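Side-chain contacts in scyllo-inositol 2-dehydrogenase (NADP(+)) IolW (Bacillus subtilis subsp. subtilis, PDB 3GDO), which catalyses the reversible NADPH-dependent reduction of scyllo-inosose to scyllo-inositol and cannot use NADH in place of NADPH: residues N328-R331 against I332-A336; S180-I183 against D184-L187. One frame throughout, in Å; residues are numbered along the deposited sequence.

Contact 1. Residues N328-R331 against I332-A336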
# COMPACT_ATOMS: atom_id res chain seq x y z
N ASN B 328 -22.01 10.37 2.21
CA ASN B 328 -20.61 10.77 2.11
C ASN B 328 -19.71 9.70 1.46
O ASN B 328 -18.76 10.03 0.73
CB ASN B 328 -20.04 11.24 3.45
CG ASN B 328 -20.42 12.68 3.75
OD1 ASN B 328 -20.70 13.45 2.85
ND2 ASN B 328 -20.46 13.02 5.03
N VAL B 329 -20.05 8.44 1.71
CA VAL B 329 -19.37 7.26 1.11
C VAL B 329 -19.51 7.30 -0.39
O VAL B 329 -18.53 7.12 -1.13
CB VAL B 329 -19.96 5.95 1.63
CG1 VAL B 329 -19.29 4.72 0.96
CG2 VAL B 329 -19.77 5.91 3.11
N ILE B 330 -20.73 7.55 -0.83
CA ILE B 330 -21.01 7.65 -2.26
C ILE B 330 -20.28 8.81 -2.88
O ILE B 330 -19.78 8.71 -3.97
CB ILE B 330 -22.54 7.75 -2.55
CG1 ILE B 330 -23.29 6.56 -1.92
CG2 ILE B 330 -22.80 7.81 -4.04
CD1 ILE B 330 -22.60 5.15 -2.15
N ARG B 331 -20.20 9.92 -2.15
CA ARG B 331 -19.43 11.08 -2.59
C ARG B 331 -17.96 10.72 -2.83
O ARG B 331 -17.35 11.18 -3.81
CB ARG B 331 -19.51 12.20 -1.54
CG ARG B 331 -20.83 12.98 -1.57
CD ARG B 331 -20.63 14.43 -1.16
NE ARG B 331 -21.27 14.67 0.12
CZ ARG B 331 -22.54 15.04 0.26
NH1 ARG B 331 -23.30 15.22 -0.82
NH2 ARG B 331 -23.06 15.21 1.48
N ILE B 332 -17.38 9.92 -1.93
CA ILE B 332 -15.97 9.54 -2.11
C ILE B 332 -15.86 8.61 -3.29
O ILE B 332 -14.91 8.74 -4.06
CB ILE B 332 -15.39 8.83 -0.86
CG1 ILE B 332 -15.37 9.78 0.32
CG2 ILE B 332 -13.93 8.25 -1.16
CD1 ILE B 332 -14.54 11.02 0.07
N ILE B 333 -16.82 7.68 -3.43
CA ILE B 333 -16.81 6.73 -4.55
C ILE B 333 -16.88 7.45 -5.91
O ILE B 333 -16.10 7.14 -6.81
CB ILE B 333 -17.90 5.65 -4.39
CG1 ILE B 333 -17.52 4.69 -3.26
CG2 ILE B 333 -18.06 4.86 -5.63
CD1 ILE B 333 -18.62 3.74 -2.94
N GLU B 334 -17.76 8.45 -6.04
CA GLU B 334 -17.90 9.20 -7.30
C GLU B 334 -16.68 10.01 -7.64
O GLU B 334 -16.28 10.10 -8.80
CB GLU B 334 -19.16 10.10 -7.29
CG GLU B 334 -20.48 9.33 -7.50
CD GLU B 334 -21.74 10.25 -7.70
OE1 GLU B 334 -22.27 10.31 -8.83
OE2 GLU B 334 -22.19 10.90 -6.73
N ALA B 335 -16.07 10.59 -6.62
CA ALA B 335 -14.84 11.38 -6.81
C ALA B 335 -13.64 10.49 -7.22
O ALA B 335 -12.82 10.88 -8.04
CB ALA B 335 -14.49 12.19 -5.54
N ALA B 336 -13.56 9.31 -6.63
CA ALA B 336 -12.58 8.28 -7.06
C ALA B 336 -12.76 7.92 -8.53
O ALA B 336 -11.77 7.81 -9.26
CB ALA B 336 -12.73 7.00 -6.21
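The carboxylate of Glu334 approaches Ile330 through one oxygen: OE2 lies 4.1 Å from the methyl CG2 of Ile330, and the methyl stands to one side of the carboxylate plane, offset past OE2 rather than centred over the face. The same oxygen accepts a hydrogen bond from Ala102 N, which fixes the end of the extended glutamate chain. One turn back, two flat groups meet: the Asn328 amide and the Arg331 guanidinium. Arg331 NE donates to Asn328 OD1 at 3.0 Å, nearly along the amide C=O axis, but the amide oxygen lies 21° out of the guanidinium plane and the N-H...O angle is only 141°. NH2 adds a weak bond to the same oxygen. Bends at chi2 and chi3 turn the arginine chain back along the helix to make this possible. NH2 also makes a salt bridge to Glu324 and NH1 one to Glu106, so three residues hold the guanidinium.

The backbone of the two segments is joined by regular i to i+4 helix bonds, among them Glu334 N to Ile330 O at 2.9 Å. On the buried face, Val329 and Ile333 lie side by side and point the same way. CG1 of Val329, anti to its own nitrogen (chi1 178°), meets CD1 of Ile333 at 4.1 Å, while CD1 of Ile330 comes within 4.3 Å of that same methyl.

Helix 323-342 thereby has distinct faces. Val329 and Ile333 touch helix 174-190, Ile332 and Ala336 pack on strands 195-201 and 212-219, and Glu334 reaches the loop at Thr101 and Ala102.

Contact 2. Residues S180-I183 against D184-L187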
# COMPACT_ATOMS: atom_id res chain seq x y z
N SER B 180 -16.74 0.45 -0.34
CA SER B 180 -17.69 1.21 0.49
C SER B 180 -17.49 0.94 1.98
O SER B 180 -17.48 1.85 2.80
CB SER B 180 -19.15 0.99 0.02
OG SER B 180 -19.57 -0.35 0.18
N HIS B 181 -17.22 -0.31 2.34
CA HIS B 181 -16.98 -0.66 3.75
C HIS B 181 -15.76 0.04 4.38
O HIS B 181 -15.81 0.45 5.55
CB HIS B 181 -16.77 -2.15 3.89
CG HIS B 181 -18.00 -2.98 3.67
ND1 HIS B 181 -19.12 -2.89 4.47
CD2 HIS B 181 -18.27 -3.94 2.75
CE1 HIS B 181 -20.02 -3.76 4.06
NE2 HIS B 181 -19.54 -4.39 3.00
N ILE B 182 -14.65 0.10 3.66
CA ILE B 182 -13.42 0.61 4.26
C ILE B 182 -13.33 2.14 4.13
O ILE B 182 -12.67 2.80 4.93
CB ILE B 182 -12.15 -0.16 3.73
CG1 ILE B 182 -12.02 -0.08 2.20
CG2 ILE B 182 -12.23 -1.64 4.15
CD1 ILE B 182 -10.60 -0.59 1.69
N ILE B 183 -14.05 2.68 3.14
CA ILE B 183 -14.28 4.11 3.03
C ILE B 183 -15.12 4.60 4.23
O ILE B 183 -14.79 5.62 4.85
CB ILE B 183 -14.99 4.45 1.71
CG1 ILE B 183 -14.02 4.31 0.53
CG2 ILE B 183 -15.61 5.88 1.73
CD1 ILE B 183 -14.74 4.35 -0.87
N ASP B 184 -16.16 3.87 4.58
CA ASP B 184 -17.05 4.27 5.68
C ASP B 184 -16.24 4.33 6.97
O ASP B 184 -16.39 5.27 7.80
CB ASP B 184 -18.24 3.29 5.84
CG ASP B 184 -19.13 3.63 7.06
OD1 ASP B 184 -19.86 4.64 7.00
OD2 ASP B 184 -19.10 2.88 8.09
N GLN B 185 -15.39 3.32 7.15
CA GLN B 185 -14.56 3.23 8.35
C GLN B 185 -13.66 4.45 8.44
O GLN B 185 -13.53 5.08 9.50
CB GLN B 185 -13.73 1.96 8.32
CG GLN B 185 -14.55 0.71 8.61
CD GLN B 185 -13.72 -0.58 8.65
OE1 GLN B 185 -12.61 -0.64 8.14
NE2 GLN B 185 -14.26 -1.60 9.29
N THR B 186 -13.06 4.79 7.30
CA THR B 186 -12.13 5.92 7.21
C THR B 186 -12.84 7.24 7.51
O THR B 186 -12.29 8.09 8.24
CB THR B 186 -11.42 6.02 5.83
OG1 THR B 186 -10.90 4.73 5.47
CG2 THR B 186 -10.31 7.02 5.89
N LEU B 187 -14.02 7.42 6.91
CA LEU B 187 -14.83 8.64 7.15
C LEU B 187 -15.22 8.67 8.63
O LEU B 187 -15.17 9.72 9.26
CB LEU B 187 -16.05 8.65 6.28
CG LEU B 187 -15.76 8.74 4.77
CD1 LEU B 187 -17.05 8.88 4.03
CD2 LEU B 187 -14.80 9.83 4.41
O HOH W 1 -17.92 0.52 7.57
O HOH W 2 -10.94 1.30 6.70
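Thr186 OG1 donates to the backbone oxygen of Ile182 at 2.7 Å, the one direct hydrogen bond between the two segments made by a side chain. Its chi1 of -48° sets the hydroxyl beside the threonine's own nitrogen, and that N-H bonds the same carbonyl at 3.1 Å, from 37° above the carbonyl plane. A water also donates to Ile182 O, so three donors grip one oxygen, and this water continues to Gln185 OE1 at 2.9 Å. A second water spans His181 O and Asp184 OD2, donating to the carboxylate at 2.7 Å. Both polar ends have partners further off: Asp184 OD2 forms a salt bridge with Arg126, and the Gln185 amide uses OE1 for Tyr239 OH and NE2 for Arg125 O.

The glutamine chain, extended beyond CG, runs over the preceding turn. Its CG rests 3.3 Å from His181 O, whose bond from Gln185 N is weak. The Gln185 and Ile182 side chains cross obliquely, bringing OE1 to 4.1 Å from CG2 of Ile182. Further round the helix, Leu187 N bonds Ile183 O at 2.8 Å with an N-H...O angle of 168°. Alongside it the two side chains point the same way, with Ile183 CG2 4.0 Å from Leu187 CD1.

Ile183 and Thr186 also touch strands 212-219 and 222-228. Ser180 and His181 touch Lys96, in the loop just after Rossmann strand 91-95, while His181, Asp184 and Gln185 meet residues of 123-126. A helix laid on the mixed sheet beside the dinucleotide domain is characteristic of the two-domain Gfo/Idh/MocA fold, and His181 next to Lys96 is consistent with the histidine and lysine that line the active site in relatives.

From the N terminus, the chain first passes through the Rossmann domain and then reaches contact 2 in helix 174-190; most of the mixed sheet follows before helix 323-342 brings contact 1. Each contact is a turn within one helix, so neither closes a loop, and they lie in series without nesting or crossing. In space their centres are 10 Å apart and they touch directly: Ile333 CG1 packs 3.7 Å from Ile183 CD1, and Val329 CG1 sits 3.8 Å from Ser180 CB. The two helices therefore pack against each other on the C-terminal sheet, while outside contacts of 180-187 and 328-336 also reach the Rossmann domain.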